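Local coordinates for protein lactate dehydrogenase (Eimeria maxima, PDB 6CT6) that probably catalyses the NADH-dependent reduction of pyruvate to lactate, and is held here with NADH and the substrate analogue oxamate, at residues 4-10 against 33-37; 149-153 against 290-294; 178-182 against 197-202; 182-186 against 282-286. All blocks are in the same frame, centred on the assembly; numbering follows the deposited sequence.

Contact 1 (4-10 against 33-37); sequences FEQNKRP and LGDVV
N7 and R9 both reach the carboxylate of D35, each taking a different oxygen. The amide of N7 donates from ND2 to OD2 of D35 at 3.0 Å. This bond is almost straight (169°) and the oxygen lies in the amide plane. R9 makes a salt bridge, with NH1 2.9 Å from OD1 of D35. It meets the syn lone pair of that oxygen at the edge of the guanidinium, although the two flat groups are turned 82° against each other. The same NH1 also binds the carbonyl of G63, and OD1 of D35 takes the amide of T65.

Water adds to this grip. Water 1 links OE2 of E5 to OD2 of D35, and water 2 links the carbonyl O of E5 to the same OD2. OD2 therefore accepts three bonds, which probably favours the charged form of D35. Within 4-10, OD1 of N7 accepts from the backbone N of R9 at 2.8 Å, an Asx turn that helps hold the N7 amide in place.

The segment 4-10 leads into strand 11-15 of the Rossmann-type NAD-binding domain. Segment 33-37 enters the neighbouring parallel strand 35-39. The backbone bond from D35 N to P10 O is weak.

Packing contacts flank the polar cluster. CZ of F4 comes to 3.4 Å from CG1 of V37, the two side chains crossing at about a right angle. CG1 of V37 sits between its own backbone N and carbonyl carbon (chi1 60°), which places it against the end of the ring. CG of P10 rests 3.4 Å from the carbonyl O of L33.

Contact 2 (149-153 against 290-294); sequences KHMIC and GKGIE
I293 lies over the backbone of H150, with its CG1 3.5 Å from the carbonyl O of H150. Further out, its CD1 reaches C153, 3.9 Å from CB and close to SG as well. The contact joins strand 152-155, the last parallel strand of the Rossmann-type half, to the corner between strands 281-289 and 294-296. These strands belong to one mixed sheet, in which 263-272 follows 152-155. F126 touches both C153 and I293, while C286 and I288 also pack on I293.

One backbone hydrogen bond ties the two segments. I293 N donates to H150 O at 2.8 Å, nearly straight (170°). CA of G292 adds a C-H...O contact to the same oxygen. SD of M151 comes to 4.1 Å from CA of G292. The M151 chain bends at chi2 (-63°), which brings its sulfur back toward this glycine.

K291 and E294 are linked within their own turn. OE2 of E294 accepts from K291 N through its anti lone pair, and its other oxygen forms a salt bridge with K262. On the exposed side, the H150 ring turns its edge to the carbonyl of K291, with CD2 3.3 Å from K291 O.

Contact 3 (178-182 against 197-202); sequences DVQGM and YITING
OE1 of Q180 is gripped by two donors from the facing segment. OG1 of T199 donates to it at 2.7 Å, in the carbonyl plane and on a lone pair. G202 N donates to the same OE1 at 3.2 Å, from above that plane. The Q180 chain bends at chi2 (73°), which folds the amide back over T199. The T199 hydroxyl lies between its own backbone N and carbonyl carbon (chi1 67°), facing Q180.

The other end of the amide is held by water 3. It accepts from NE2 of Q180 and donates to OD1 of D178 and OD1 of N201.

The backbones form an antiparallel ladder. Q180 and T199 are a hydrogen-bonded pair, with Q180 N to T199 O at 2.8 Å and T199 N to Q180 O at 3.1 Å. V179 and I200 are the next, non-hydrogen-bonded pair. N201 N then donates to D178 O at 2.9 Å, as the chain turns toward strand 203-204.

On the other face, V179 and I200 lie side by side, with CG2 of V179 4.0 Å from CD1 of I200. Helix 157-172 of the C-terminal domain covers them.

Past the paired residues, CE of M182 touches CB of Y197.

Both ends of the Q180 amide are thus bonded, and this fixes which way round it lies: oxygen toward T199 and G202, nitrogen toward the water.

Contact 4 (182-186 against 282-286); sequences MVIGV and LGVPC
G185 and G283 exchange two backbone hydrogen bonds. G185 N donates to G283 O at 2.9 Å, close to straight (170°). G283 N returns a bond to G185 O at 2.8 Å, more bent at 144°. The N and O of both glycines are satisfied by this single exchange. It is an antiparallel hydrogen-bonded pair. The two glycine backbones approach with no side chain between them, and their CA atoms are 4.6 Å apart.

The flanking polar groups find partners on other sides. V186 N donates to the hydroxyl of S312, and V183 N to that of S161. M182 and I184 form backbone bonds with L194 and L192. L282 and V284 do so with C269 and S267 of strand 263-272.

Apolar side chains pack beside the pair. CG of L282 lies anti to the backbone N (chi1 -167°), which brings L282 CD1 to 3.6 Å from G185 C. CB of I184 comes to 3.2 Å from G283 O, a tight fit beside an oxygen that is already bonded. Next to the pair, P285 receives two side chains. CG2 of I184 meets CD of P285 at 4.1 Å, the two side chains crossing at a slant. SD of M182 lies 4.2 Å from CB of P285. Helix 303-328 packs on I184, V186 and L282.

The single bridge joins the end of strand 179-184 to strand 281-289, within the alpha/beta C-terminal domain of the lactate/malate dehydrogenase family.

Overall arrangement
Contact 1 closes first along the chain, before the other three open. Contacts 3 and 4 both fall between the two halves of contact 2. Contacts 1, 2 and 4 reach the same mixed sheet, which runs from the Rossmann-type strands into the C-terminal domain. Contacts 1 and 4 lie on opposite sides of the chain's centre, their own centres 31 Å apart. Contact 2 touches contact 4 through I293 and C286. Contacts 3 and 4 share M182 and strand 179-184, with centres 15 Å apart. Together they tie the small antiparallel sheet to the large one within the C-terminal domain, while contact 2 bridges the two family regions.

Contact 1 (4-10 against 33-37)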
# COMPACT_ATOMS: atom_id res chain seq x y z
N PHE B 4 -2.23 12.74 -18.81
CA PHE B 4 -3.51 12.05 -18.89
C PHE B 4 -3.95 11.90 -20.34
O PHE B 4 -4.35 12.89 -20.97
CB PHE B 4 -4.59 12.80 -18.10
CG PHE B 4 -4.38 12.79 -16.62
CD1 PHE B 4 -4.31 11.59 -15.92
CD2 PHE B 4 -4.29 13.97 -15.91
CE1 PHE B 4 -4.13 11.58 -14.55
CE2 PHE B 4 -4.11 13.97 -14.54
CZ PHE B 4 -4.03 12.77 -13.86
N GLU B 5 -3.88 10.69 -20.88
CA GLU B 5 -4.56 10.42 -22.14
C GLU B 5 -6.06 10.57 -21.93
O GLU B 5 -6.60 10.17 -20.90
CB GLU B 5 -4.22 9.01 -22.64
CG GLU B 5 -4.84 7.87 -21.83
CD GLU B 5 -4.11 6.55 -22.03
OE1 GLU B 5 -2.91 6.58 -22.38
OE2 GLU B 5 -4.73 5.49 -21.83
N GLN B 6 -6.72 11.19 -22.91
CA GLN B 6 -8.12 11.57 -22.71
C GLN B 6 -9.01 10.33 -22.71
O GLN B 6 -8.92 9.48 -23.59
CB GLN B 6 -8.57 12.54 -23.80
CG GLN B 6 -10.00 13.03 -23.64
CD GLN B 6 -10.25 13.66 -22.28
OE1 GLN B 6 -9.35 14.25 -21.68
NE2 GLN B 6 -11.48 13.53 -21.78
N ASN B 7 -9.88 10.24 -21.70
CA ASN B 7 -10.87 9.16 -21.64
C ASN B 7 -11.92 9.54 -20.60
O ASN B 7 -11.86 10.60 -19.97
CB ASN B 7 -10.21 7.81 -21.33
CG ASN B 7 -9.54 7.77 -19.97
OD1 ASN B 7 -10.04 8.33 -18.99
ND2 ASN B 7 -8.40 7.10 -19.89
N LYS B 8 -12.90 8.64 -20.43
CA LYS B 8 -14.03 8.89 -19.53
C LYS B 8 -13.61 8.95 -18.07
O LYS B 8 -14.27 9.62 -17.27
CB LYS B 8 -15.08 7.79 -19.70
CG LYS B 8 -16.21 8.09 -20.68
CD LYS B 8 -17.16 6.90 -20.73
CE LYS B 8 -18.43 7.21 -21.49
NZ LYS B 8 -18.17 7.74 -22.85
N ARG B 9 -12.55 8.24 -17.70
CA ARG B 9 -12.25 8.02 -16.29
C ARG B 9 -11.90 9.34 -15.59
O ARG B 9 -11.41 10.28 -16.22
CB ARG B 9 -11.08 7.05 -16.14
CG ARG B 9 -11.28 5.71 -16.83
CD ARG B 9 -10.03 4.85 -16.68
NE ARG B 9 -10.13 3.61 -17.44
CZ ARG B 9 -9.09 2.86 -17.79
NH1 ARG B 9 -7.85 3.22 -17.47
NH2 ARG B 9 -9.28 1.74 -18.48
N PRO B 10 -12.12 9.42 -14.28
CA PRO B 10 -11.57 10.55 -13.52
C PRO B 10 -10.06 10.56 -13.61
O PRO B 10 -9.42 9.53 -13.80
CB PRO B 10 -12.04 10.28 -12.08
CG PRO B 10 -13.17 9.33 -12.21
CD PRO B 10 -12.87 8.50 -13.41
N LEU B 33 -10.67 3.59 -9.30
CA LEU B 33 -11.27 4.89 -9.04
C LEU B 33 -11.03 5.86 -10.18
O LEU B 33 -11.89 6.71 -10.46
CB LEU B 33 -10.71 5.46 -7.73
CG LEU B 33 -11.34 6.77 -7.26
CD1 LEU B 33 -12.85 6.63 -7.10
CD2 LEU B 33 -10.70 7.20 -5.96
N GLY B 34 -9.90 5.73 -10.86
CA GLY B 34 -9.58 6.60 -11.98
C GLY B 34 -8.11 6.45 -12.32
O GLY B 34 -7.35 5.79 -11.61
N ASP B 35 -7.73 7.05 -13.44
CA ASP B 35 -6.33 7.10 -13.80
C ASP B 35 -5.59 8.08 -12.89
O ASP B 35 -6.17 9.02 -12.34
CB ASP B 35 -6.16 7.50 -15.27
CG ASP B 35 -6.50 6.37 -16.22
OD1 ASP B 35 -6.60 5.20 -15.77
OD2 ASP B 35 -6.66 6.64 -17.43
N VAL B 36 -4.29 7.83 -12.71
CA VAL B 36 -3.49 8.50 -11.69
C VAL B 36 -2.20 9.00 -12.32
O VAL B 36 -1.60 8.31 -13.15
CB VAL B 36 -3.16 7.54 -10.52
CG1 VAL B 36 -2.28 8.22 -9.48
CG2 VAL B 36 -4.43 7.01 -9.88
N VAL B 37 -1.76 10.19 -11.91
CA VAL B 37 -0.39 10.63 -12.14
C VAL B 37 0.29 10.80 -10.78
O VAL B 37 -0.19 11.54 -9.92
CB VAL B 37 -0.30 11.93 -12.96
CG1 VAL B 37 -1.01 13.09 -12.29
CG2 VAL B 37 1.17 12.27 -13.21
O HOH W 1 -5.89 4.72 -19.39
O HOH W 2 -5.40 8.79 -18.66

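Contact 2 (149-153 against 290-294)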
# COMPACT_ATOMS: atom_id res chain seq x y z
N LYS B 149 -13.11 28.55 -1.88
CA LYS B 149 -12.93 28.00 -0.54
C LYS B 149 -13.60 26.64 -0.39
O LYS B 149 -13.14 25.81 0.40
CB LYS B 149 -13.48 28.97 0.51
CG LYS B 149 -12.81 30.33 0.53
CD LYS B 149 -11.34 30.23 0.91
CE LYS B 149 -10.75 31.61 1.11
NZ LYS B 149 -10.92 32.46 -0.10
N HIS B 150 -14.69 26.40 -1.12
CA HIS B 150 -15.39 25.13 -1.02
C HIS B 150 -14.79 24.04 -1.90
O HIS B 150 -15.35 22.94 -1.96
CB HIS B 150 -16.87 25.31 -1.38
CG HIS B 150 -17.11 25.64 -2.82
ND1 HIS B 150 -17.01 26.93 -3.32
CD2 HIS B 150 -17.43 24.86 -3.88
CE1 HIS B 150 -17.26 26.92 -4.62
NE2 HIS B 150 -17.52 25.67 -4.98
N MET B 151 -13.67 24.31 -2.58
CA MET B 151 -13.01 23.32 -3.42
C MET B 151 -11.65 22.90 -2.88
O MET B 151 -10.84 22.34 -3.62
CB MET B 151 -12.87 23.85 -4.85
CG MET B 151 -14.17 23.97 -5.61
SD MET B 151 -15.03 22.40 -5.88
CE MET B 151 -14.08 21.69 -7.23
N ILE B 152 -11.38 23.16 -1.60
CA ILE B 152 -10.12 22.75 -1.00
C ILE B 152 -10.35 22.46 0.48
O ILE B 152 -11.13 23.16 1.14
CB ILE B 152 -9.01 23.80 -1.21
CG1 ILE B 152 -7.68 23.33 -0.59
CG2 ILE B 152 -9.41 25.15 -0.62
CD1 ILE B 152 -6.47 24.10 -1.11
N CYS B 153 -9.68 21.43 0.98
CA CYS B 153 -9.74 21.06 2.38
C CYS B 153 -8.47 20.30 2.74
O CYS B 153 -7.66 19.97 1.87
CB CYS B 153 -10.98 20.22 2.70
SG CYS B 153 -11.00 18.61 1.87
N GLY B 290 -20.33 16.20 -5.05
CA GLY B 290 -19.87 16.64 -6.35
C GLY B 290 -19.67 18.13 -6.49
O GLY B 290 -19.02 18.57 -7.45
N LYS B 291 -20.21 18.93 -5.56
CA LYS B 291 -19.98 20.36 -5.53
C LYS B 291 -18.93 20.76 -4.50
O LYS B 291 -18.89 21.93 -4.08
CB LYS B 291 -21.29 21.10 -5.26
CG LYS B 291 -22.37 20.89 -6.32
CD LYS B 291 -23.67 21.62 -5.98
CE LYS B 291 -24.33 21.10 -4.71
NZ LYS B 291 -24.73 19.67 -4.78
N GLY B 292 -18.07 19.83 -4.09
CA GLY B 292 -17.02 20.13 -3.14
C GLY B 292 -17.47 20.04 -1.70
O GLY B 292 -18.22 19.13 -1.33
N ILE B 293 -17.02 20.97 -0.86
CA ILE B 293 -17.48 21.07 0.52
C ILE B 293 -18.90 21.63 0.47
O ILE B 293 -19.09 22.84 0.34
CB ILE B 293 -16.56 21.95 1.38
CG1 ILE B 293 -15.08 21.58 1.21
CG2 ILE B 293 -16.96 21.85 2.85
CD1 ILE B 293 -14.72 20.15 1.61
N GLU B 294 -19.90 20.75 0.56
CA GLU B 294 -21.28 21.16 0.34
C GLU B 294 -21.94 21.69 1.59
O GLU B 294 -22.85 22.53 1.50
CB GLU B 294 -22.08 19.99 -0.23
CG GLU B 294 -21.64 19.61 -1.63
CD GLU B 294 -22.48 18.50 -2.23
OE1 GLU B 294 -23.36 17.97 -1.54
OE2 GLU B 294 -22.25 18.17 -3.42

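Contact 3 (178-182 against 197-202)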
# COMPACT_ATOMS: atom_id res chain seq x y z
N ASP B 178 -19.97 0.57 13.36
CA ASP B 178 -21.05 1.06 14.22
C ASP B 178 -20.55 1.93 15.36
O ASP B 178 -21.30 2.20 16.30
CB ASP B 178 -21.84 -0.13 14.76
CG ASP B 178 -22.36 -1.02 13.65
OD1 ASP B 178 -22.95 -0.48 12.69
OD2 ASP B 178 -22.17 -2.26 13.72
N VAL B 179 -19.30 2.39 15.31
CA VAL B 179 -18.76 3.36 16.26
C VAL B 179 -18.67 4.69 15.53
O VAL B 179 -17.87 4.84 14.60
CB VAL B 179 -17.40 2.93 16.81
CG1 VAL B 179 -16.88 3.98 17.80
CG2 VAL B 179 -17.48 1.57 17.47
N GLN B 180 -19.49 5.65 15.95
CA GLN B 180 -19.39 7.02 15.45
C GLN B 180 -18.53 7.82 16.41
O GLN B 180 -18.76 7.80 17.62
CB GLN B 180 -20.77 7.66 15.31
CG GLN B 180 -21.66 7.05 14.23
CD GLN B 180 -22.22 5.69 14.61
OE1 GLN B 180 -22.71 5.49 15.72
NE2 GLN B 180 -22.13 4.74 13.69
N GLY B 181 -17.53 8.52 15.86
CA GLY B 181 -16.57 9.24 16.67
C GLY B 181 -15.91 10.36 15.90
O GLY B 181 -15.65 10.22 14.70
N MET B 182 -15.62 11.48 16.57
CA MET B 182 -15.05 12.65 15.90
C MET B 182 -13.91 13.23 16.72
O MET B 182 -14.00 13.32 17.95
CB MET B 182 -16.11 13.72 15.67
CG MET B 182 -17.19 13.33 14.68
SD MET B 182 -18.36 14.66 14.38
CE MET B 182 -19.29 14.63 15.91
N TYR B 197 -19.71 12.95 22.09
CA TYR B 197 -20.44 12.67 20.86
C TYR B 197 -20.23 11.26 20.34
O TYR B 197 -20.75 10.92 19.27
CB TYR B 197 -20.06 13.68 19.77
CG TYR B 197 -20.75 15.03 19.86
CD1 TYR B 197 -22.00 15.23 19.30
CD2 TYR B 197 -20.12 16.11 20.46
CE1 TYR B 197 -22.63 16.46 19.36
CE2 TYR B 197 -20.74 17.35 20.53
CZ TYR B 197 -21.99 17.52 19.97
OH TYR B 197 -22.62 18.75 20.03
N ILE B 198 -19.48 10.42 21.05
CA ILE B 198 -19.30 9.03 20.61
C ILE B 198 -20.63 8.31 20.72
O ILE B 198 -21.29 8.36 21.77
CB ILE B 198 -18.22 8.32 21.45
CG1 ILE B 198 -16.85 9.00 21.29
CG2 ILE B 198 -18.14 6.84 21.06
CD1 ILE B 198 -15.81 8.48 22.28
N THR B 199 -21.03 7.63 19.65
CA THR B 199 -22.24 6.82 19.69
C THR B 199 -21.95 5.44 19.12
O THR B 199 -21.07 5.25 18.28
CB THR B 199 -23.41 7.45 18.91
OG1 THR B 199 -23.11 7.49 17.51
CG2 THR B 199 -23.70 8.86 19.42
N ILE B 200 -22.72 4.47 19.61
CA ILE B 200 -22.75 3.12 19.07
C ILE B 200 -24.08 2.99 18.33
O ILE B 200 -25.14 2.84 18.95
CB ILE B 200 -22.60 2.06 20.17
CG1 ILE B 200 -21.40 2.37 21.08
CG2 ILE B 200 -22.47 0.67 19.55
CD1 ILE B 200 -20.06 2.50 20.37
N ASN B 201 -24.02 3.05 17.00
CA ASN B 201 -25.22 3.13 16.16
C ASN B 201 -26.20 4.18 16.69
O ASN B 201 -27.41 3.95 16.77
CB ASN B 201 -25.90 1.77 16.04
CG ASN B 201 -26.94 1.75 14.94
OD1 ASN B 201 -26.68 2.21 13.83
ND2 ASN B 201 -28.13 1.24 15.26
N GLY B 202 -25.67 5.35 17.03
CA GLY B 202 -26.49 6.44 17.52
C GLY B 202 -26.80 6.39 19.00
O GLY B 202 -27.36 7.37 19.53
O HOH W 3 -23.99 2.27 13.19

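Contact 4 (182-186 against 282-286)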
# COMPACT_ATOMS: atom_id res chain seq x y z
N MET B 182 -15.62 11.48 16.57
CA MET B 182 -15.05 12.65 15.90
C MET B 182 -13.91 13.23 16.72
O MET B 182 -14.00 13.32 17.95
CB MET B 182 -16.11 13.72 15.67
CG MET B 182 -17.19 13.33 14.68
SD MET B 182 -18.36 14.66 14.38
CE MET B 182 -19.29 14.63 15.91
N VAL B 183 -12.84 13.61 16.03
CA VAL B 183 -11.75 14.42 16.59
C VAL B 183 -11.71 15.70 15.77
O VAL B 183 -11.42 15.67 14.57
CB VAL B 183 -10.40 13.69 16.53
CG1 VAL B 183 -9.30 14.57 17.13
CG2 VAL B 183 -10.46 12.34 17.24
N ILE B 184 -12.01 16.83 16.41
CA ILE B 184 -12.05 18.11 15.71
C ILE B 184 -10.87 18.97 16.13
O ILE B 184 -10.10 18.61 17.03
CB ILE B 184 -13.38 18.85 15.94
CG1 ILE B 184 -13.56 19.19 17.42
CG2 ILE B 184 -14.54 18.01 15.44
CD1 ILE B 184 -14.70 20.17 17.69
N GLY B 185 -10.72 20.13 15.49
CA GLY B 185 -9.72 21.10 15.88
C GLY B 185 -8.48 21.06 15.01
O GLY B 185 -8.57 20.89 13.79
N VAL B 186 -7.32 21.21 15.63
CA VAL B 186 -6.05 21.21 14.92
C VAL B 186 -5.55 19.78 14.85
O VAL B 186 -5.69 19.01 15.80
CB VAL B 186 -5.02 22.12 15.62
CG1 VAL B 186 -4.57 21.52 16.96
CG2 VAL B 186 -3.82 22.37 14.72
N LEU B 282 -9.85 24.87 10.09
CA LEU B 282 -9.96 24.10 11.31
C LEU B 282 -10.68 22.79 10.99
O LEU B 282 -11.55 22.75 10.11
CB LEU B 282 -10.72 24.87 12.40
CG LEU B 282 -10.65 24.32 13.82
CD1 LEU B 282 -9.27 24.54 14.43
CD2 LEU B 282 -11.73 24.95 14.70
N GLY B 283 -10.31 21.74 11.71
CA GLY B 283 -10.94 20.44 11.53
C GLY B 283 -12.36 20.40 12.06
O GLY B 283 -12.58 20.42 13.27
N VAL B 284 -13.34 20.36 11.15
CA VAL B 284 -14.75 20.35 11.54
C VAL B 284 -15.50 19.36 10.65
O VAL B 284 -15.06 19.04 9.54
CB VAL B 284 -15.39 21.75 11.43
CG1 VAL B 284 -14.69 22.72 12.36
CG2 VAL B 284 -15.34 22.25 9.99
N PRO B 285 -16.64 18.87 11.13
CA PRO B 285 -17.46 17.99 10.29
C PRO B 285 -18.03 18.73 9.09
O PRO B 285 -18.63 19.80 9.23
CB PRO B 285 -18.56 17.50 11.24
CG PRO B 285 -18.59 18.50 12.35
CD PRO B 285 -17.18 18.98 12.50
N CYS B 286 -17.85 18.15 7.90
CA CYS B 286 -18.35 18.73 6.66
C CYS B 286 -18.85 17.61 5.76
O CYS B 286 -18.55 16.43 5.96
CB CYS B 286 -17.27 19.55 5.94
SG CYS B 286 -15.98 18.56 5.17